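Local coordinates for Sensory/regulatory protein rpfC (Xanthomonas campestris pv. campestris, PDB 3M6M) that probably works in two-component signalling, pairing histidine kinase chemistry with a receiver domain that binds magnesium and, as in its relatives, would accept a phosphoryl group on an aspartate, at residues M17-D22 with A61-L66; P92-S97 with A115-P120; Q49-M54 with K78-M83. All blocks are in the same frame, centred on the assembly; numbering follows the deposited sequence.

Contact 1 (M17-D22 with A61-L66). With MG (magnesium ion), chain T.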
# COMPACT_ATOMS: atom_id res chain seq x y z
N MET D 17 21.66 -0.41 -41.93
CA MET D 17 22.05 -1.08 -40.69
C MET D 17 23.14 -0.35 -39.92
O MET D 17 24.10 0.15 -40.50
CB MET D 17 22.49 -2.52 -40.97
CG MET D 17 21.37 -3.44 -41.39
SD MET D 17 20.23 -3.79 -40.05
CE MET D 17 18.91 -4.61 -40.94
N LEU D 18 22.98 -0.31 -38.60
CA LEU D 18 23.98 0.25 -37.70
C LEU D 18 24.42 -0.82 -36.71
O LEU D 18 23.60 -1.42 -36.02
CB LEU D 18 23.43 1.49 -36.98
CG LEU D 18 24.36 2.33 -36.11
CD1 LEU D 18 25.62 2.76 -36.85
CD2 LEU D 18 23.61 3.54 -35.59
N VAL D 19 25.73 -1.06 -36.66
CA VAL D 19 26.29 -2.14 -35.85
C VAL D 19 27.30 -1.60 -34.84
O VAL D 19 28.15 -0.78 -35.18
CB VAL D 19 26.96 -3.22 -36.74
CG1 VAL D 19 27.52 -4.35 -35.90
CG2 VAL D 19 25.98 -3.77 -37.76
N ALA D 20 27.19 -2.06 -33.60
CA ALA D 20 28.13 -1.69 -32.55
C ALA D 20 28.74 -2.92 -31.86
O ALA D 20 28.02 -3.76 -31.32
CB ALA D 20 27.47 -0.77 -31.53
N ASP D 21 30.06 -2.99 -31.89
CA ASP D 21 30.83 -4.01 -31.16
C ASP D 21 32.23 -3.48 -30.90
O ASP D 21 32.84 -2.86 -31.78
CB ASP D 21 30.89 -5.32 -31.95
CG ASP D 21 31.37 -6.49 -31.11
OD1 ASP D 21 32.53 -6.47 -30.66
OD2 ASP D 21 30.58 -7.43 -30.91
N ASP D 22 32.74 -3.72 -29.70
CA ASP D 22 34.04 -3.19 -29.29
C ASP D 22 35.24 -3.91 -29.91
O ASP D 22 36.36 -3.38 -29.91
CB ASP D 22 34.17 -3.12 -27.76
CG ASP D 22 33.93 -4.46 -27.08
OD1 ASP D 22 32.86 -5.07 -27.30
OD2 ASP D 22 34.81 -4.90 -26.31
N ALA D 61 17.44 -0.52 -38.51
CA ALA D 61 17.65 -1.39 -37.36
C ALA D 61 19.06 -1.23 -36.81
O ALA D 61 20.01 -0.96 -37.55
CB ALA D 61 17.39 -2.85 -37.74
N VAL D 62 19.20 -1.42 -35.49
CA VAL D 62 20.49 -1.34 -34.81
C VAL D 62 20.85 -2.69 -34.19
O VAL D 62 20.06 -3.27 -33.44
CB VAL D 62 20.50 -0.24 -33.71
CG1 VAL D 62 21.83 -0.22 -32.97
CG2 VAL D 62 20.20 1.14 -34.30
N ILE D 63 22.03 -3.19 -34.53
CA ILE D 63 22.57 -4.40 -33.91
C ILE D 63 23.66 -4.01 -32.92
O ILE D 63 24.71 -3.49 -33.32
CB ILE D 63 23.14 -5.40 -34.95
CG1 ILE D 63 22.12 -5.67 -36.06
CG2 ILE D 63 23.57 -6.69 -34.27
CD1 ILE D 63 22.67 -6.45 -37.25
N VAL D 64 23.41 -4.27 -31.64
CA VAL D 64 24.34 -3.88 -30.58
C VAL D 64 24.93 -5.08 -29.83
O VAL D 64 24.24 -6.06 -29.56
CB VAL D 64 23.68 -2.87 -29.58
CG1 VAL D 64 22.63 -3.55 -28.70
CG2 VAL D 64 24.73 -2.17 -28.74
N ASP D 65 26.22 -5.00 -29.53
CA ASP D 65 26.89 -5.97 -28.67
C ASP D 65 26.56 -5.64 -27.23
O ASP D 65 26.65 -4.48 -26.81
CB ASP D 65 28.41 -5.92 -28.90
CG ASP D 65 29.18 -6.86 -27.99
OD1 ASP D 65 28.68 -7.97 -27.67
OD2 ASP D 65 30.31 -6.51 -27.59
N LEU D 66 26.16 -6.66 -26.47
CA LEU D 66 25.77 -6.46 -25.07
C LEU D 66 26.92 -5.97 -24.21
O LEU D 66 26.78 -4.98 -23.49
CB LEU D 66 25.13 -7.72 -24.48
CG LEU D 66 24.66 -7.68 -23.02
CD1 LEU D 66 23.65 -6.55 -22.75
CD2 LEU D 66 24.08 -9.03 -22.61
MG MG T . 32.15 -7.34 -26.41
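Asp22 and Asp65 meet through a shared magnesium ion. Asp65 OD2 lies 2.3 Å from the metal and Asp22 OD1 2.5 Å from it; each carboxylate uses one oxygen, since Asp22 OD2 and Asp65 OD1 lie too far from the metal to bind it. The metal accounts for the close approach of Asp22 OD1 to Asp65 OD2, 2.9 Å apart, and the two carboxylate planes are nearly coplanar, 3° apart. The third protein ligand is the backbone O of His67. In Asp22 the first torsion sets CG between the backbone N and the carbonyl carbon (chi1 56°).

Asp21 forms the second shell. Its carboxylate is stacked on that of Asp65, with Asp21 OD2 3.3 Å from Asp65 CG. This juxtaposition of acids is bridged by Lys119, whose NZ forms salt bridges to both Asp21 OD2 and Asp65 OD1, while Asp21 OD1 is held by His23 N and Asn26 ND2. An acidic cluster at the C-terminal ends of parallel strands is the hallmark of the CheY-like receiver fold, where the aspartate in the position of Asp65 is ordinarily the phosphoacceptor.

Further back, strands 17-20 and 61-65 run in nearly the same direction. Four backbone bonds tie them: Ala61 O and Ile63 O accept from Leu18 N and Ala20 N, and Leu18 O and Ala20 O from Ile63 N and Asp65 N. The last, Asp65 N to Ala20 O at 2.8 Å, is the most bent (143° at hydrogen) and fixes the backbone of the metal ligand itself. Met17 SD rests 3.8 Å from Ala61 CB on the face shared with Val19 and Ile63; on the other face Ala20 CB meets Val64 CG2 at 4.2 Å, and helix 47-56 packs there through Val50.

Contact 2 (P92-S97 with A115-P120)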
# COMPACT_ATOMS: atom_id res chain seq x y z
N PRO D 92 14.25 -0.06 -34.27
CA PRO D 92 14.41 -1.38 -33.65
C PRO D 92 15.86 -1.69 -33.26
O PRO D 92 16.79 -1.36 -34.01
CB PRO D 92 13.96 -2.34 -34.75
CG PRO D 92 13.06 -1.54 -35.61
CD PRO D 92 13.65 -0.17 -35.61
N VAL D 93 16.03 -2.32 -32.10
CA VAL D 93 17.35 -2.70 -31.61
C VAL D 93 17.40 -4.19 -31.29
O VAL D 93 16.58 -4.70 -30.52
CB VAL D 93 17.76 -1.88 -30.35
CG1 VAL D 93 19.17 -2.27 -29.90
CG2 VAL D 93 17.69 -0.39 -30.62
N VAL D 94 18.37 -4.88 -31.89
CA VAL D 94 18.64 -6.28 -31.59
C VAL D 94 19.99 -6.42 -30.89
O VAL D 94 20.99 -5.82 -31.31
CB VAL D 94 18.55 -7.18 -32.86
CG1 VAL D 94 19.19 -6.51 -34.07
CG2 VAL D 94 19.16 -8.56 -32.62
N VAL D 95 20.02 -7.21 -29.82
CA VAL D 95 21.21 -7.38 -29.00
C VAL D 95 21.95 -8.68 -29.34
O VAL D 95 21.33 -9.71 -29.61
CB VAL D 95 20.88 -7.33 -27.48
CG1 VAL D 95 22.15 -7.23 -26.64
CG2 VAL D 95 19.97 -6.14 -27.17
N LEU D 96 23.28 -8.60 -29.34
CA LEU D 96 24.15 -9.77 -29.54
C LEU D 96 25.11 -9.93 -28.37
O LEU D 96 25.70 -8.96 -27.90
CB LEU D 96 24.96 -9.63 -30.83
CG LEU D 96 24.33 -9.81 -32.21
CD1 LEU D 96 25.42 -9.69 -33.26
CD2 LEU D 96 23.61 -11.14 -32.34
N SER D 97 25.28 -11.17 -27.92
CA SER D 97 26.29 -11.51 -26.91
C SER D 97 26.57 -13.01 -26.84
O SER D 97 25.77 -13.83 -27.30
CB SER D 97 25.91 -10.99 -25.52
OG SER D 97 24.65 -11.49 -25.12
N ALA D 115 14.91 -8.09 -30.17
CA ALA D 115 15.45 -9.43 -30.38
C ALA D 115 16.76 -9.62 -29.63
O ALA D 115 17.54 -8.68 -29.47
CB ALA D 115 15.64 -9.71 -31.87
N PHE D 116 16.99 -10.85 -29.19
CA PHE D 116 18.23 -11.23 -28.51
C PHE D 116 18.77 -12.50 -29.16
O PHE D 116 18.19 -13.59 -29.01
CB PHE D 116 17.96 -11.46 -27.02
CG PHE D 116 19.20 -11.45 -26.17
CD1 PHE D 116 19.48 -10.36 -25.35
CD2 PHE D 116 20.09 -12.53 -26.18
CE1 PHE D 116 20.63 -10.34 -24.55
CE2 PHE D 116 21.24 -12.52 -25.39
CZ PHE D 116 21.51 -11.42 -24.57
N LEU D 117 19.88 -12.36 -29.88
CA LEU D 117 20.47 -13.48 -30.60
C LEU D 117 21.87 -13.82 -30.09
O LEU D 117 22.63 -12.94 -29.68
CB LEU D 117 20.50 -13.21 -32.10
CG LEU D 117 19.15 -13.19 -32.83
CD1 LEU D 117 19.23 -12.34 -34.08
CD2 LEU D 117 18.68 -14.60 -33.16
N ALA D 118 22.19 -15.12 -30.12
CA ALA D 118 23.45 -15.62 -29.58
C ALA D 118 24.64 -15.33 -30.49
O ALA D 118 24.51 -15.31 -31.72
CB ALA D 118 23.35 -17.12 -29.29
N LYS D 119 25.79 -15.10 -29.87
CA LYS D 119 27.06 -14.99 -30.57
C LYS D 119 27.88 -16.27 -30.35
O LYS D 119 27.87 -16.82 -29.25
CB LYS D 119 27.83 -13.77 -30.05
CG LYS D 119 27.46 -12.46 -30.73
CD LYS D 119 28.10 -11.26 -30.02
CE LYS D 119 29.53 -11.01 -30.46
NZ LYS D 119 30.13 -9.88 -29.69
N PRO D 120 28.59 -16.76 -31.39
CA PRO D 120 28.68 -16.23 -32.76
C PRO D 120 27.35 -16.28 -33.48
O PRO D 120 26.60 -17.25 -33.34
CB PRO D 120 29.70 -17.15 -33.44
CG PRO D 120 29.67 -18.40 -32.64
CD PRO D 120 29.42 -17.97 -31.23
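Val95 is gripped from both of its peptide groups by the neighbouring strand: its N donates to Ala115 O at 2.9 Å, and its O accepts from Leu117 N at 3.0 Å. Both bonds are close to straight. Lys119, one residue past strand 115-118, gives its N to Ser97 O, but here the donor stands above the carbonyl plane, 51° out of it, as the strand from Ala115 to Ala118 gives way to loop. Leu117 O, in contrast, has Ser97 N no nearer than 3.6 Å, too far to count as a bond; what faces it is the CA-H of Leu96, with Leu96 CA 3.5 Å from Leu117 O, and the CD2 methyl of the same leucine.

These parallel strands are the two ends of a beta-alpha-beta unit crossing over through helix 102-110, and strand 115-118 is the last of the receiver sheet within the chain. The intervening backbone groups of Val94 and Leu96 bond the other way, to Val62 and Val64 of strand 61-65.

Lys119 runs its aliphatic chain past Leu96. Its CD lies 3.6 Å from Leu96 CB, and a bend at chi3 (83°) redirects CE, beyond which NZ is satisfied by Asp21 and Asp65. A cis peptide joins Lys119 to Pro120, as is usual after the lysine of receiver domains. Ser97 OG is hydrogen-bonded to Asp99 O, and it also sits 3.2 Å from Phe116 CZ, approaching the ring obliquely. The same ring passes obliquely by Val95, with Phe116 CD1 4.0 Å from Val95 CB. In many receivers a Ser or Thr and an aromatic at these positions move together on phosphorylation, a coupling that may apply here. On the other face, Val94 and Leu117 touch through their methyl groups.

Contact 3 (Q49-M54 with K78-M83)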
# COMPACT_ATOMS: atom_id res chain seq x y z
N GLN D 49 28.77 5.87 -29.49
CA GLN D 49 29.01 6.22 -30.89
C GLN D 49 27.82 5.89 -31.79
O GLN D 49 27.60 6.57 -32.80
CB GLN D 49 30.29 5.56 -31.42
CG GLN D 49 31.58 5.97 -30.70
CD GLN D 49 31.96 5.03 -29.56
OE1 GLN D 49 31.11 4.65 -28.74
NE2 GLN D 49 33.23 4.67 -29.50
N VAL D 50 27.06 4.85 -31.45
CA VAL D 50 25.83 4.52 -32.19
C VAL D 50 24.74 5.56 -31.90
O VAL D 50 24.00 5.95 -32.80
CB VAL D 50 25.34 3.04 -31.97
CG1 VAL D 50 25.86 2.46 -30.68
CG2 VAL D 50 23.82 2.92 -32.02
N LEU D 51 24.67 6.01 -30.65
CA LEU D 51 23.74 7.07 -30.28
C LEU D 51 24.06 8.37 -31.01
O LEU D 51 23.16 9.07 -31.48
CB LEU D 51 23.72 7.28 -28.76
CG LEU D 51 23.21 6.11 -27.90
CD1 LEU D 51 23.62 6.27 -26.44
CD2 LEU D 51 21.70 5.94 -28.02
N ASP D 52 25.36 8.68 -31.14
CA ASP D 52 25.83 9.82 -31.93
C ASP D 52 25.48 9.69 -33.41
O ASP D 52 25.12 10.67 -34.07
CB ASP D 52 27.34 10.02 -31.75
CG ASP D 52 27.71 10.65 -30.41
OD1 ASP D 52 26.81 11.11 -29.68
OD2 ASP D 52 28.92 10.69 -30.10
N ALA D 53 25.58 8.47 -33.94
CA ALA D 53 25.27 8.18 -35.34
C ALA D 53 23.77 8.30 -35.64
O ALA D 53 23.39 8.78 -36.71
CB ALA D 53 25.79 6.80 -35.73
N MET D 54 22.94 7.86 -34.69
CA MET D 54 21.49 7.85 -34.85
C MET D 54 20.89 9.26 -34.88
O MET D 54 19.80 9.47 -35.42
CB MET D 54 20.83 7.03 -33.74
CG MET D 54 21.01 5.53 -33.88
SD MET D 54 20.53 4.60 -32.41
CE MET D 54 18.76 4.54 -32.61
N LYS D 78 18.15 1.51 -22.51
CA LYS D 78 17.49 2.34 -21.50
C LYS D 78 17.58 3.83 -21.84
O LYS D 78 16.66 4.59 -21.55
CB LYS D 78 18.07 2.07 -20.10
CG LYS D 78 17.65 0.72 -19.52
CD LYS D 78 17.80 0.68 -18.00
CE LYS D 78 16.91 -0.40 -17.39
NZ LYS D 78 16.81 -0.29 -15.91
N GLN D 79 18.68 4.22 -22.46
CA GLN D 79 18.84 5.59 -22.94
C GLN D 79 17.97 5.89 -24.16
O GLN D 79 17.43 6.99 -24.28
CB GLN D 79 20.31 5.90 -23.24
CG GLN D 79 21.10 6.21 -21.98
CD GLN D 79 22.20 7.21 -22.21
OE1 GLN D 79 23.23 7.16 -21.55
NE2 GLN D 79 22.00 8.13 -23.15
N LEU D 80 17.84 4.91 -25.06
CA LEU D 80 16.98 5.06 -26.23
C LEU D 80 15.51 5.14 -25.85
O LEU D 80 14.76 5.90 -26.46
CB LEU D 80 17.23 3.93 -27.23
CG LEU D 80 18.43 4.10 -28.16
CD1 LEU D 80 18.65 2.83 -28.98
CD2 LEU D 80 18.26 5.31 -29.08
N ARG D 81 15.10 4.35 -24.86
CA ARG D 81 13.71 4.35 -24.38
C ARG D 81 13.23 5.76 -24.00
O ARG D 81 12.16 6.18 -24.43
CB ARG D 81 13.53 3.37 -23.22
CG ARG D 81 12.13 3.35 -22.61
CD ARG D 81 11.25 2.27 -23.21
NE ARG D 81 11.39 1.00 -22.49
CZ ARG D 81 10.82 -0.14 -22.85
NH1 ARG D 81 10.05 -0.21 -23.93
NH2 ARG D 81 11.02 -1.24 -22.13
N VAL D 82 14.03 6.47 -23.20
CA VAL D 82 13.68 7.84 -22.80
C VAL D 82 13.82 8.84 -23.96
O VAL D 82 12.99 9.74 -24.11
CB VAL D 82 14.43 8.31 -21.50
CG1 VAL D 82 15.94 8.18 -21.65
CG2 VAL D 82 14.05 9.74 -21.13
N MET D 83 14.85 8.67 -24.79
CA MET D 83 15.04 9.49 -25.98
C MET D 83 13.85 9.38 -26.94
O MET D 83 13.34 10.38 -27.43
CB MET D 83 16.34 9.13 -26.71
CG MET D 83 17.60 9.63 -26.01
SD MET D 83 19.11 8.84 -26.62
CE MET D 83 19.56 9.90 -28.00
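Two helices that cover the same face of a parallel receiver sheet, 47-56 and 73-85, meet here through their side chains. The segment axes run in nearly the same direction, 25° apart, and come no closer than 11.9 Å. With that spacing the backbones never touch, the nearest CA pair being Leu51 and Leu80 at 8.1 Å. The interface buries 212 Å² and contains no hydrogen bond across it, so apolar contact carries the join.

Leu80 is the hub. Its CD2 methyl receives two partners: Leu51 CD2 at 3.7 Å and Met54 CE at 3.6 Å. The manner differs. Leu51 and Leu80 pass obliquely, so that Leu51 CD2 also lies close to Leu80 CG, whereas Met54 and Leu80 reach toward each other tip to tip. The methionine gets there as a chain extended at chi2 (168°) and then bent at chi3 (81°), which places the terminal methyl CE against the leucine. Leu51 CD2 has a second neighbour on the facing helix, Met83 SD at 4.1 Å, about one turn on from Gln79, while the Leu51 and Gln79 side chains cross at about a right angle.

Outside, a chain of another protein in the assembly packs against Leu51 and Met83, so this helix pair sits between the sheet and a binding partner. Met71, Met88 and Thr91 close in from the loops. Beneath the pair lies the sheet: Met54 reaches Leu18 of strand 16-20, Val50, one residue before Leu51, packs on Leu18 and Ala20, and Leu80 also touches Val93 of strand 93-97.

The centre of contact 1 lies about 3 Å from that of the chain, and the contact is buried; contact 2 is partly buried at the sheet edge within the chain, and contact 3, its centre about 11 Å from that of the chain, is buried between sheet and partner protein. The first two belong to one sheet: strands 61-65 and 93-97 are neighbours, with Val64 O 2.7 Å from Leu96 N, probably a hydrogen bond. Each combines backbone bonding with polar chemistry at the C-terminal strand ends, metal-binding acids in one and a lysine in the other. Contact 3 joins helices mainly through methyl and sulfur contacts, and meets contact 1 where Leu18 CD2 lies 3.6 Å from Val50 CG2.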